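PDB 3NPK: geranyltranstransferase from Campylobacter jejuni, which probably catalyses the condensation of geranyl diphosphate with isopentenyl diphosphate to give farnesyl diphosphate and pyrophosphate, a chain-elongation step of isoprenoid biosynthesis. Local coordinates for residues A[63-68]-A[119-124]; A[52-57]-A[188-193]; A[32-37]-A[94-99]; A[201-206]-A[258-263]. All blocks are in the same frame, centred on the assembly; numbering follows the deposited sequence.

In the fold
All four contacts tie together parts of one mainly helical prenyltransferase bundle. Contacts 1 and 2 adjoin, their centres about 16 Å apart: Val65 CG2 of contact 1 rests on Ile189 CD1 of contact 2 at 3.9 Å, and helices 42-54 and 59-80 follow each other in the chain. Contact 3 lies nearer the bound pyrophosphate than contact 1: about 8 Å from the Met34 side chain, against about 12 Å from that of Leu67. Contacts 3 and 4 lie on opposite sides of the chain's centre, their own centres about 33 Å apart. Contact 2 joins helix ends, whereas contact 4 pairs helices 194-220 and 246-265 later in the chain.

Contact 1 of 4, residues A[63-68]-A[119-124]; sequences LDVALA and LVLSHA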
loop_
_atom_site.group_PDB
_atom_site.type_symbol
_atom_site.label_atom_id
_atom_site.label_comp_id
_atom_site.label_asym_id
_atom_site.label_seq_id
_atom_site.Cartn_x
_atom_site.Cartn_y
_atom_site.Cartn_z
ATOM N N LEU A 63 -19.548 -0.535 2.783
ATOM C CA LEU A 63 -18.836 -0.400 4.042
ATOM C C LEU A 63 -17.381 -0.840 3.918
ATOM O O LEU A 63 -16.508 -0.242 4.552
ATOM C CB LEU A 63 -19.538 -1.191 5.152
ATOM C CG LEU A 63 -20.864 -0.588 5.619
ATOM C CD1 LEU A 63 -21.664 -1.620 6.404
ATOM C CD2 LEU A 63 -20.688 0.697 6.419
ATOM N N ASP A 64 -17.115 -1.870 3.110
ATOM C CA ASP A 64 -15.737 -2.342 2.915
ATOM C C ASP A 64 -14.901 -1.281 2.197
ATOM O O ASP A 64 -13.696 -1.188 2.410
ATOM C CB ASP A 64 -15.683 -3.626 2.086
ATOM C CG ASP A 64 -16.082 -4.860 2.866
ATOM O OD1 ASP A 64 -16.065 -4.828 4.121
ATOM O OD2 ASP A 64 -16.397 -5.882 2.206
ATOM N N VAL A 65 -15.531 -0.489 1.332
ATOM C CA VAL A 65 -14.788 0.534 0.597
ATOM C C VAL A 65 -14.470 1.683 1.552
ATOM O O VAL A 65 -13.355 2.219 1.546
ATOM C CB VAL A 65 -15.585 1.028 -0.651
ATOM C CG1 VAL A 65 -14.732 1.968 -1.489
ATOM C CG2 VAL A 65 -16.037 -0.164 -1.488
ATOM N N ALA A 66 -15.438 2.048 2.390
ATOM C CA ALA A 66 -15.195 3.021 3.452
ATOM C C ALA A 66 -14.075 2.540 4.373
ATOM O O ALA A 66 -13.231 3.337 4.818
ATOM C CB ALA A 66 -16.477 3.264 4.258
ATOM N N LEU A 67 -14.068 1.241 4.673
ATOM C CA LEU A 67 -13.034 0.662 5.524
ATOM C C LEU A 67 -11.643 0.837 4.906
ATOM O O LEU A 67 -10.692 1.232 5.594
ATOM C CB LEU A 67 -13.316 -0.818 5.764
ATOM C CG LEU A 67 -12.484 -1.468 6.873
ATOM C CD1 LEU A 67 -12.769 -0.760 8.190
ATOM C CD2 LEU A 67 -12.846 -2.941 6.963
ATOM N N ALA A 68 -11.529 0.570 3.609
ATOM C CA ALA A 68 -10.260 0.751 2.905
ATOM C C ALA A 68 -9.751 2.195 3.033
ATOM O O ALA A 68 -8.550 2.421 3.266
ATOM C CB ALA A 68 -10.417 0.374 1.443
ATOM N N LEU A 119 -6.372 -5.123 -0.168
ATOM C CA LEU A 119 -6.966 -6.441 0.040
ATOM C C LEU A 119 -8.464 -6.312 0.328
ATOM O O LEU A 119 -9.285 -7.003 -0.273
ATOM C CB LEU A 119 -6.267 -7.197 1.177
ATOM C CG LEU A 119 -6.693 -8.658 1.357
ATOM C CD1 LEU A 119 -6.429 -9.472 0.082
ATOM C CD2 LEU A 119 -5.944 -9.269 2.527
ATOM N N VAL A 120 -8.815 -5.415 1.241
ATOM C CA VAL A 120 -10.216 -5.222 1.610
ATOM C C VAL A 120 -11.024 -4.734 0.412
ATOM O O VAL A 120 -12.126 -5.227 0.141
ATOM C CB VAL A 120 -10.355 -4.248 2.802
ATOM C CG1 VAL A 120 -11.805 -3.771 2.949
ATOM C CG2 VAL A 120 -9.856 -4.922 4.070
ATOM N N LEU A 121 -10.479 -3.777 -0.335
ATOM C CA LEU A 121 -11.217 -3.258 -1.486
ATOM C C LEU A 121 -11.441 -4.373 -2.511
ATOM O O LEU A 121 -12.546 -4.514 -3.075
ATOM C CB LEU A 121 -10.429 -2.122 -2.131
ATOM C CG LEU A 121 -11.164 -0.819 -2.343
ATOM C CD1 LEU A 121 -10.244 0.221 -3.024
ATOM C CD2 LEU A 121 -12.438 -1.095 -3.092
ATOM N N SER A 122 -10.413 -5.179 -2.748
ATOM C CA SER A 122 -10.502 -6.208 -3.776
ATOM C C SER A 122 -11.507 -7.308 -3.422
ATOM O O SER A 122 -12.003 -7.999 -4.315
ATOM C CB SER A 122 -9.123 -6.792 -4.086
ATOM O OG SER A 122 -8.627 -7.602 -3.032
ATOM N N HIS A 123 -11.778 -7.461 -2.127
ATOM C CA HIS A 123 -12.750 -8.441 -1.638
ATOM C C HIS A 123 -14.176 -7.911 -1.413
ATOM O O HIS A 123 -15.070 -8.666 -1.005
ATOM C CB HIS A 123 -12.219 -9.112 -0.369
ATOM C CG HIS A 123 -11.274 -10.237 -0.648
ATOM N ND1 HIS A 123 -9.899 -10.084 -0.675
ATOM C CD2 HIS A 123 -11.511 -11.546 -0.909
ATOM C CE1 HIS A 123 -9.337 -11.257 -0.933
ATOM N NE2 HIS A 123 -10.291 -12.152 -1.093
ATOM N N ALA A 124 -14.413 -6.638 -1.734
ATOM C CA ALA A 124 -15.747 -6.077 -1.566
ATOM C C ALA A 124 -16.761 -6.813 -2.444
ATOM O O ALA A 124 -16.425 -7.336 -3.524
ATOM C CB ALA A 124 -15.755 -4.599 -1.897
HETATM O O HOH W 1 -13.727 -6.851 1.673
#
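Val120 points its CG1 branch at the backbone of the opposing helix: with CG1 anti to its own N (chi1 165°), this methyl lies 3.2 Å from Asp64 O and 4.0 Å from Asp64 CB. The neighbouring Leu121 turns its end inward, laying CG 4.0 Å from Ala68 CB. Its CD2 meets both methyls of Val65, at 4.0 Å from CG2, and the two side chains cross obliquely. The small Ala124 CB faces Asp64 CB and lets the chain come close as it leaves the helix. These pairs join helix 59-80 to the C-terminal end of helix 103-122 within the mainly helical polyprenyl synthetase fold. On the Val65-Leu121 side the apolar layer continues into Leu134 of helix 128-142 and Met185 of helix 164-189. The polar side is built round Asp64, whose CG is anti to its carbonyl carbon; OD1 accepts a bond from His12, while a water donates weakly to OD2 and, at 2.7 Å, to Val120 O. Beyond the interface Leu119 O gathers three donors, Ser122 OG, His123 ND1 and His123 N. The imidazole uses its edge, ND1 being 3.2 Å from Leu119 O and that oxygen nearly in the ring plane.

Contact 2 of 4, residues A[52-57]-A[188-193]; sequences QSNKPE and EICELN
From its CB onward, Lys55 runs along Cys190. CB lies 3.8 Å from Cys190 SG, and CG, set anti to the carbonyl carbon (chi1 -81°), passes both CB and SG of the cysteine. The chain then stays extended: CD travels over Cys190 CA, and CE comes to 3.1 Å from Cys190 O. At the tip NZ is also near that oxygen, but the angle is too poor for a hydrogen bond. Instead NZ donates a hydrogen bond to a water 2.9 Å away, which in turn donates to Ile189 O and to Glu191 OE1. Lys55 NZ and Glu191 OE1, 4.0 Å apart, are thus bridged by water rather than joined as a salt bridge; Glu191 makes its salt bridge through OE2 to Lys127. Asn54 also packs on Cys190, its OD1 3.4 Å from Cys190 CB, and a second water donates to both Asn54 OD1 and Cys190 O. The positive phi of Glu191 (56°) marks a Schellman motif, which turns the chain out of its helix beside the lysine. The contact therefore joins the C-terminal ends of helices 42-54 and 164-189 at the surface, with Ile189 packing inward on helices 59-80 and 128-142.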
loop_
_atom_site.group_PDB
_atom_site.type_symbol
_atom_site.label_atom_id
_atom_site.label_comp_id
_atom_site.label_asym_id
_atom_site.label_seq_id
_atom_site.Cartn_x
_atom_site.Cartn_y
_atom_site.Cartn_z
ATOM N N GLN A 52 -25.538 6.188 0.147
ATOM C CA GLN A 52 -26.868 6.209 0.749
ATOM C C GLN A 52 -27.842 7.076 -0.056
ATOM O O GLN A 52 -29.004 6.715 -0.238
ATOM C CB GLN A 52 -26.791 6.690 2.204
ATOM C CG GLN A 52 -28.158 6.825 2.888
ATOM C CD GLN A 52 -28.934 5.522 2.977
ATOM O OE1 GLN A 52 -28.400 4.437 2.742
ATOM N NE2 GLN A 52 -30.216 5.631 3.315
ATOM N N SER A 53 -27.353 8.207 -0.553
ATOM C CA SER A 53 -28.198 9.179 -1.246
ATOM C C SER A 53 -28.580 8.731 -2.654
ATOM O O SER A 53 -29.574 9.196 -3.216
ATOM C CB SER A 53 -27.493 10.537 -1.325
ATOM O OG SER A 53 -26.491 10.539 -2.332
ATOM N N ASN A 54 -27.795 7.835 -3.232
ATOM C CA ASN A 54 -27.956 7.513 -4.644
ATOM C C ASN A 54 -28.380 6.067 -4.912
ATOM O O ASN A 54 -29.284 5.800 -5.721
ATOM C CB ASN A 54 -26.652 7.823 -5.385
ATOM C CG ASN A 54 -26.832 7.845 -6.872
ATOM O OD1 ASN A 54 -26.594 6.851 -7.544
ATOM N ND2 ASN A 54 -27.292 8.977 -7.396
ATOM N N LYS A 55 -27.699 5.133 -4.252
ATOM C CA LYS A 55 -28.019 3.714 -4.372
ATOM C C LYS A 55 -27.966 3.072 -2.999
ATOM O O LYS A 55 -27.020 2.351 -2.674
ATOM C CB LYS A 55 -27.038 3.020 -5.315
ATOM C CG LYS A 55 -27.350 3.204 -6.786
ATOM C CD LYS A 55 -26.614 2.166 -7.611
ATOM C CE LYS A 55 -26.783 2.410 -9.100
ATOM N NZ LYS A 55 -26.254 1.255 -9.883
ATOM N N PRO A 56 -28.977 3.351 -2.172
ATOM C CA PRO A 56 -28.941 2.849 -0.796
ATOM C C PRO A 56 -28.900 1.330 -0.748
ATOM O O PRO A 56 -28.505 0.770 0.279
ATOM C CB PRO A 56 -30.249 3.384 -0.198
ATOM C CG PRO A 56 -31.092 3.759 -1.414
ATOM C CD PRO A 56 -30.099 4.284 -2.376
ATOM N N GLU A 57 -29.292 0.669 -1.841
ATOM C CA GLU A 57 -29.246 -0.796 -1.890
ATOM C C GLU A 57 -27.814 -1.347 -1.899
ATOM O O GLU A 57 -27.605 -2.550 -1.770
ATOM C CB GLU A 57 -30.026 -1.332 -3.103
ATOM C CG GLU A 57 -29.400 -0.975 -4.449
ATOM C CD GLU A 57 -29.937 0.314 -5.067
ATOM O OE1 GLU A 57 -30.350 1.243 -4.340
ATOM O OE2 GLU A 57 -29.943 0.389 -6.311
ATOM N N GLU A 188 -18.419 6.131 -7.815
ATOM C CA GLU A 188 -18.037 4.958 -8.594
ATOM C C GLU A 188 -18.793 3.705 -8.154
ATOM O O GLU A 188 -19.210 2.896 -8.995
ATOM C CB GLU A 188 -16.523 4.754 -8.566
ATOM C CG GLU A 188 -15.811 5.864 -9.383
ATOM C CD GLU A 188 -14.296 5.856 -9.299
ATOM O OE1 GLU A 188 -13.727 5.516 -8.231
ATOM O OE2 GLU A 188 -13.671 6.207 -10.329
ATOM N N ILE A 189 -18.982 3.537 -6.846
ATOM C CA ILE A 189 -19.813 2.429 -6.355
ATOM C C ILE A 189 -21.201 2.453 -7.013
ATOM O O ILE A 189 -21.755 1.401 -7.401
ATOM C CB ILE A 189 -19.955 2.489 -4.826
ATOM C CG1 ILE A 189 -18.623 2.135 -4.173
ATOM C CG2 ILE A 189 -21.057 1.548 -4.325
ATOM C CD1 ILE A 189 -18.523 2.587 -2.715
ATOM N N CYS A 190 -21.756 3.655 -7.138
ATOM C CA CYS A 190 -23.093 3.853 -7.691
ATOM C C CYS A 190 -23.133 3.898 -9.214
ATOM O O CYS A 190 -24.218 4.033 -9.806
ATOM C CB CYS A 190 -23.674 5.152 -7.143
ATOM S SG CYS A 190 -23.902 5.133 -5.364
ATOM N N GLU A 191 -21.959 3.813 -9.838
ATOM C CA GLU A 191 -21.836 3.907 -11.292
ATOM C C GLU A 191 -22.456 5.214 -11.799
ATOM O O GLU A 191 -23.108 5.258 -12.853
ATOM C CB GLU A 191 -22.412 2.656 -11.981
ATOM C CG GLU A 191 -21.544 1.425 -11.752
ATOM C CD GLU A 191 -22.188 0.154 -12.274
ATOM O OE1 GLU A 191 -23.023 -0.413 -11.554
ATOM O OE2 GLU A 191 -21.853 -0.284 -13.399
ATOM N N LEU A 192 -22.232 6.293 -11.046
ATOM C CA LEU A 192 -22.677 7.620 -11.460
ATOM C C LEU A 192 -21.885 8.083 -12.679
ATOM O O LEU A 192 -20.703 7.755 -12.832
ATOM C CB LEU A 192 -22.510 8.621 -10.312
ATOM C CG LEU A 192 -23.065 10.029 -10.536
ATOM C CD1 LEU A 192 -24.595 10.032 -10.649
ATOM C CD2 LEU A 192 -22.609 10.945 -9.414
ATOM N N ASN A 193 -22.543 8.824 -13.563
ATOM C CA ASN A 193 -21.886 9.298 -14.766
ATOM C C ASN A 193 -20.620 10.114 -14.447
ATOM O O ASN A 193 -20.489 10.698 -13.360
ATOM C CB ASN A 193 -22.877 10.114 -15.613
ATOM C CG ASN A 193 -23.388 11.342 -14.885
ATOM O OD1 ASN A 193 -24.483 11.342 -14.289
ATOM N ND2 ASN A 193 -22.598 12.397 -14.922
HETATM O O HOH W 2 -25.779 6.254 -10.061
HETATM O O HOH W 3 -23.675 0.313 -9.097
#

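Contact 3 of 4, residues A[32-37]-A[94-99]; sequences ALMLKA and IPTLHK
The end of helix 27-37 meets the second strand of a two-stranded antiparallel hairpin, 90-91 with 94-95, and the start of helix 97-100, within the helical polyprenyl synthetase fold. Ile94 is the centre of the first shell. Its CG1 takes the crowded position between backbone N and carbonyl carbon (chi1 56°), and CD1 reaches in among the helix side chains, 3.5 Å from Ala37 CB and 3.6 Å from Leu33 CG. Leu33, with CG anti to its N, crosses Ile94 obliquely. It also slides past Leu97 in the opposite direction, so that Leu97 CD2 lies alongside Leu33, 3.5 Å from Leu33 CD2. Met34, present as selenomethionine, bends at chi2 (-55°), which brings its end across although its CB does not face the partner. It runs alongside Ile94 in the opposite sense, with CE 3.8 Å from Ile94 CG1.

In the next shell, Met34 O accepts a hydrogen bond from Arg92, a residue of the pyrophosphate pocket, so the helix and a ligand-binding arginine are directly linked. Thr96 sits at the N-cap position without a capping bond from its side chain; its OG1 is hydrogen-bonded to Ala88 O and its backbone to Asp89, just before helix 97-100. Leu97 packs onward on Ile78 of helix 59-80 and on Ala106 and Val109 of helix 103-122. The closest approach of the two segments is made by the Met34 methyl, its CE 3.3 Å from Pro95 O and 3.7 Å from Thr96 CA.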
loop_
_atom_site.group_PDB
_atom_site.type_symbol
_atom_site.label_atom_id
_atom_site.label_comp_id
_atom_site.label_asym_id
_atom_site.label_seq_id
_atom_site.Cartn_x
_atom_site.Cartn_y
_atom_site.Cartn_z
ATOM N N ALA A 32 -4.820 -3.083 15.521
ATOM C CA ALA A 32 -6.154 -2.613 15.894
ATOM C C ALA A 32 -6.135 -1.283 16.639
ATOM O O ALA A 32 -7.086 -0.528 16.585
ATOM C CB ALA A 32 -6.857 -3.668 16.749
ATOM N N LEU A 33 -5.043 -1.009 17.341
ATOM C CA LEU A 33 -5.034 0.044 18.346
ATOM C C LEU A 33 -5.499 1.400 17.816
ATOM O O LEU A 33 -6.387 2.027 18.388
ATOM C CB LEU A 33 -3.629 0.166 18.943
ATOM C CG LEU A 33 -3.498 0.959 20.238
ATOM C CD1 LEU A 33 -4.286 0.262 21.350
ATOM C CD2 LEU A 33 -2.032 1.111 20.617
HETATM N N MSE A 34 -4.893 1.869 16.731
HETATM C CA MSE A 34 -5.239 3.184 16.204
HETATM C C MSE A 34 -6.576 3.214 15.493
HETATM O O MSE A 34 -7.234 4.259 15.452
HETATM C CB MSE A 34 -4.154 3.712 15.272
HETATM C CG MSE A 34 -3.061 4.464 15.962
HETATM SE SE MSE A 34 -3.647 5.998 17.090
HETATM C CE MSE A 34 -2.033 6.092 18.170
ATOM N N LEU A 35 -6.977 2.077 14.931
ATOM C CA LEU A 35 -8.275 1.989 14.273
ATOM C C LEU A 35 -9.398 2.111 15.286
ATOM O O LEU A 35 -10.421 2.747 15.022
ATOM C CB LEU A 35 -8.391 0.672 13.511
ATOM C CG LEU A 35 -7.481 0.549 12.287
ATOM C CD1 LEU A 35 -7.524 -0.892 11.804
ATOM C CD2 LEU A 35 -7.949 1.510 11.188
ATOM N N LYS A 36 -9.202 1.496 16.449
ATOM C CA LYS A 36 -10.227 1.486 17.484
ATOM C C LYS A 36 -10.227 2.729 18.354
ATOM O O LYS A 36 -11.262 3.080 18.930
ATOM C CB LYS A 36 -10.047 0.265 18.383
ATOM C CG LYS A 36 -10.525 -1.022 17.755
ATOM C CD LYS A 36 -10.824 -2.071 18.826
ATOM C CE LYS A 36 -9.558 -2.772 19.281
ATOM N NZ LYS A 36 -9.760 -3.553 20.538
ATOM N N ALA A 37 -9.071 3.385 18.458
ATOM C CA ALA A 37 -8.862 4.442 19.459
ATOM C C ALA A 37 -9.724 5.658 19.186
ATOM O O ALA A 37 -10.191 6.340 20.108
ATOM C CB ALA A 37 -7.395 4.849 19.498
ATOM N N ILE A 94 -4.508 8.427 22.708
ATOM C CA ILE A 94 -3.628 7.408 23.269
ATOM C C ILE A 94 -2.195 7.650 22.809
ATOM O O ILE A 94 -1.964 8.427 21.883
ATOM C CB ILE A 94 -4.069 5.993 22.834
ATOM C CG1 ILE A 94 -4.139 5.872 21.305
ATOM C CG2 ILE A 94 -5.423 5.651 23.444
ATOM C CD1 ILE A 94 -4.168 4.428 20.825
ATOM N N PRO A 95 -1.220 6.993 23.457
ATOM C CA PRO A 95 0.152 7.098 22.945
ATOM C C PRO A 95 0.249 6.579 21.520
ATOM O O PRO A 95 -0.493 5.693 21.113
ATOM C CB PRO A 95 0.958 6.203 23.891
ATOM C CG PRO A 95 0.169 6.218 25.169
ATOM C CD PRO A 95 -1.282 6.245 24.726
ATOM N N THR A 96 1.159 7.152 20.752
ATOM C CA THR A 96 1.416 6.656 19.409
ATOM C C THR A 96 2.033 5.256 19.434
ATOM O O THR A 96 2.582 4.823 20.464
ATOM C CB THR A 96 2.323 7.626 18.664
ATOM O OG1 THR A 96 3.368 8.039 19.559
ATOM C CG2 THR A 96 1.520 8.843 18.224
ATOM N N LEU A 97 1.934 4.532 18.317
ATOM C CA LEU A 97 2.420 3.148 18.285
ATOM C C LEU A 97 3.905 3.026 18.575
ATOM O O LEU A 97 4.350 2.030 19.139
ATOM C CB LEU A 97 2.133 2.473 16.942
ATOM C CG LEU A 97 0.679 2.087 16.683
ATOM C CD1 LEU A 97 0.590 1.403 15.320
ATOM C CD2 LEU A 97 0.114 1.225 17.798
ATOM N N HIS A 98 4.691 4.016 18.167
ATOM C CA HIS A 98 6.122 3.878 18.393
ATOM C C HIS A 98 6.472 4.114 19.862
ATOM O O HIS A 98 7.542 3.715 20.302
ATOM C CB HIS A 98 6.936 4.782 17.461
ATOM C CG HIS A 98 6.634 6.230 17.618
ATOM N ND1 HIS A 98 5.595 6.849 16.956
ATOM C CD2 HIS A 98 7.217 7.183 18.380
ATOM C CE1 HIS A 98 5.565 8.127 17.291
ATOM N NE2 HIS A 98 6.537 8.353 18.158
ATOM N N LYS A 99 5.571 4.749 20.608
ATOM C CA LYS A 99 5.760 4.903 22.055
ATOM C C LYS A 99 5.247 3.685 22.824
ATOM O O LYS A 99 5.898 3.220 23.762
ATOM C CB LYS A 99 5.050 6.161 22.550
ATOM C CG LYS A 99 5.502 7.458 21.860
ATOM C CD LYS A 99 6.935 7.804 22.194
ATOM C CE LYS A 99 7.094 8.013 23.694
ATOM N NZ LYS A 99 8.442 8.537 24.059
#

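Contact 4 of 4, residues A[201-206]-A[258-263]; sequences YKLGLK and NECEQD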
loop_
_atom_site.group_PDB
_atom_site.type_symbol
_atom_site.label_atom_id
_atom_site.label_comp_id
_atom_site.label_asym_id
_atom_site.label_seq_id
_atom_site.Cartn_x
_atom_site.Cartn_y
_atom_site.Cartn_z
ATOM N N TYR A 201 -15.803 15.210 -7.211
ATOM C CA TYR A 201 -14.377 15.179 -6.875
ATOM C C TYR A 201 -13.842 16.603 -6.679
ATOM O O TYR A 201 -13.145 16.892 -5.707
ATOM C CB TYR A 201 -13.602 14.448 -7.964
ATOM C CG TYR A 201 -12.118 14.307 -7.709
ATOM C CD1 TYR A 201 -11.602 13.198 -7.045
ATOM C CD2 TYR A 201 -11.230 15.281 -8.145
ATOM C CE1 TYR A 201 -10.230 13.060 -6.837
ATOM C CE2 TYR A 201 -9.862 15.156 -7.936
ATOM C CZ TYR A 201 -9.370 14.047 -7.279
ATOM O OH TYR A 201 -8.020 13.913 -7.074
ATOM N N LYS A 202 -14.192 17.502 -7.593
ATOM C CA LYS A 202 -13.739 18.888 -7.485
ATOM C C LYS A 202 -14.273 19.577 -6.232
ATOM O O LYS A 202 -13.576 20.385 -5.616
ATOM C CB LYS A 202 -14.120 19.668 -8.739
ATOM C CG LYS A 202 -13.319 19.252 -9.942
ATOM C CD LYS A 202 -13.685 20.106 -11.142
ATOM C CE LYS A 202 -12.743 19.857 -12.313
ATOM N NZ LYS A 202 -12.638 21.049 -13.208
ATOM N N LEU A 203 -15.491 19.237 -5.823
ATOM C CA LEU A 203 -16.022 19.763 -4.568
ATOM C C LEU A 203 -15.192 19.262 -3.386
ATOM O O LEU A 203 -14.864 20.033 -2.477
ATOM C CB LEU A 203 -17.488 19.376 -4.401
ATOM C CG LEU A 203 -18.113 19.627 -3.028
ATOM C CD1 LEU A 203 -18.153 21.124 -2.703
ATOM C CD2 LEU A 203 -19.535 19.034 -2.968
ATOM N N GLY A 204 -14.827 17.982 -3.404
ATOM C CA GLY A 204 -13.936 17.457 -2.372
ATOM C C GLY A 204 -12.612 18.208 -2.281
ATOM O O GLY A 204 -12.123 18.487 -1.182
ATOM N N LEU A 205 -12.032 18.559 -3.430
ATOM C CA LEU A 205 -10.769 19.307 -3.431
ATOM C C LEU A 205 -10.956 20.647 -2.744
ATOM O O LEU A 205 -10.091 21.099 -1.981
ATOM C CB LEU A 205 -10.287 19.554 -4.856
ATOM C CG LEU A 205 -9.867 18.337 -5.662
ATOM C CD1 LEU A 205 -9.462 18.808 -7.057
ATOM C CD2 LEU A 205 -8.729 17.534 -4.977
ATOM N N LYS A 206 -12.084 21.294 -3.027
ATOM C CA LYS A 206 -12.366 22.600 -2.434
ATOM C C LYS A 206 -12.551 22.486 -0.920
ATOM O O LYS A 206 -12.040 23.300 -0.160
ATOM C CB LYS A 206 -13.592 23.242 -3.087
ATOM C CG LYS A 206 -13.737 24.715 -2.766
ATOM C CD LYS A 206 -14.829 25.358 -3.593
ATOM C CE LYS A 206 -14.404 25.493 -5.031
ATOM N NZ LYS A 206 -15.457 26.182 -5.819
ATOM N N ASN A 258 -18.721 29.996 0.009
ATOM C CA ASN A 258 -19.856 30.412 -0.816
ATOM C C ASN A 258 -19.906 29.644 -2.135
ATOM O O ASN A 258 -20.980 29.273 -2.608
ATOM C CB ASN A 258 -19.847 31.923 -1.080
ATOM C CG ASN A 258 -21.039 32.370 -1.914
ATOM O OD1 ASN A 258 -20.908 32.638 -3.109
ATOM N ND2 ASN A 258 -22.216 32.424 -1.292
ATOM N N GLU A 259 -18.743 29.401 -2.729
ATOM C CA GLU A 259 -18.690 28.581 -3.928
ATOM C C GLU A 259 -19.171 27.167 -3.618
ATOM O O GLU A 259 -19.939 26.576 -4.377
ATOM C CB GLU A 259 -17.275 28.555 -4.492
ATOM C CG GLU A 259 -16.849 29.892 -5.073
ATOM C CD GLU A 259 -15.410 29.906 -5.533
ATOM O OE1 GLU A 259 -14.741 28.852 -5.458
ATOM O OE2 GLU A 259 -14.951 30.981 -5.972
ATOM N N CYS A 260 -18.723 26.623 -2.493
ATOM C CA CYS A 260 -19.165 25.288 -2.108
ATOM C C CYS A 260 -20.678 25.239 -1.905
ATOM O O CYS A 260 -21.310 24.248 -2.263
ATOM C CB CYS A 260 -18.420 24.775 -0.867
ATOM S SG CYS A 260 -16.720 24.225 -1.192
ATOM N N GLU A 261 -21.257 26.305 -1.355
ATOM C CA GLU A 261 -22.705 26.380 -1.171
ATOM C C GLU A 261 -23.426 26.240 -2.516
ATOM O O GLU A 261 -24.441 25.536 -2.634
ATOM C CB GLU A 261 -23.066 27.704 -0.482
ATOM C CG GLU A 261 -24.558 28.008 -0.372
ATOM C CD GLU A 261 -24.824 29.325 0.359
ATOM O OE1 GLU A 261 -24.317 29.500 1.485
ATOM O OE2 GLU A 261 -25.529 30.193 -0.195
ATOM N N GLN A 262 -22.897 26.904 -3.541
ATOM C CA GLN A 262 -23.470 26.806 -4.881
ATOM C C GLN A 262 -23.304 25.399 -5.459
ATOM O O GLN A 262 -24.226 24.852 -6.083
ATOM C CB GLN A 262 -22.824 27.840 -5.802
ATOM C CG GLN A 262 -23.025 29.259 -5.322
ATOM C CD GLN A 262 -22.279 30.266 -6.157
ATOM O OE1 GLN A 262 -22.266 30.188 -7.390
ATOM N NE2 GLN A 262 -21.657 31.233 -5.494
ATOM N N ASP A 263 -22.131 24.811 -5.237
ATOM C CA ASP A 263 -21.846 23.461 -5.712
ATOM C C ASP A 263 -22.749 22.431 -5.030
ATOM O O ASP A 263 -23.199 21.470 -5.659
ATOM C CB ASP A 263 -20.375 23.103 -5.487
ATOM C CG ASP A 263 -19.420 24.029 -6.234
ATOM O OD1 ASP A 263 -19.819 24.590 -7.281
ATOM O OD2 ASP A 263 -18.266 24.188 -5.772
#
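Cys260 and the aliphatic stem of Lys206 form the tight part of this helix pair. In the conformer described, Cys260 SG lies anti to its carbonyl carbon and is pressed against the lysine chain, 3.3 Å from Lys206 CD and 3.4 Å from CG. Leu203, its CG anti to the backbone N, approaches the same sulphur from one turn earlier, with CD1 3.7 Å from Cys260 SG. That methyl also reaches Asp263 CB, the two side chains sliding past each other in opposite directions. Cys260, a buried residue, also touches Leu207 and Ile210 of helix 194-220.

The other side is polar and more open. Lys206 leaves the backbone with CG anti to N, then bends at chi3 (-72°), which swings NZ toward two acidic residues one turn apart. Its bond to Glu259 OE1 is short, 2.8 Å, and meets the oxygen from above the carboxylate plane; that to Asp263 OD2 is weak at 3.4 Å. Lys206 crosses both Glu259 and Asp263 at about a right angle. The two carboxylates would be expected to favour the charged form of the amine, and all three residues are partly exposed.

Between the short segments the axes approach to 10.5 Å and their directions differ by 156°. This is antiparallel helix-helix packing, with an apolar seam flanked by a three-residue salt-bridge network, joining helices 194-220 and 246-265 of the mainly helical prenyltransferase fold.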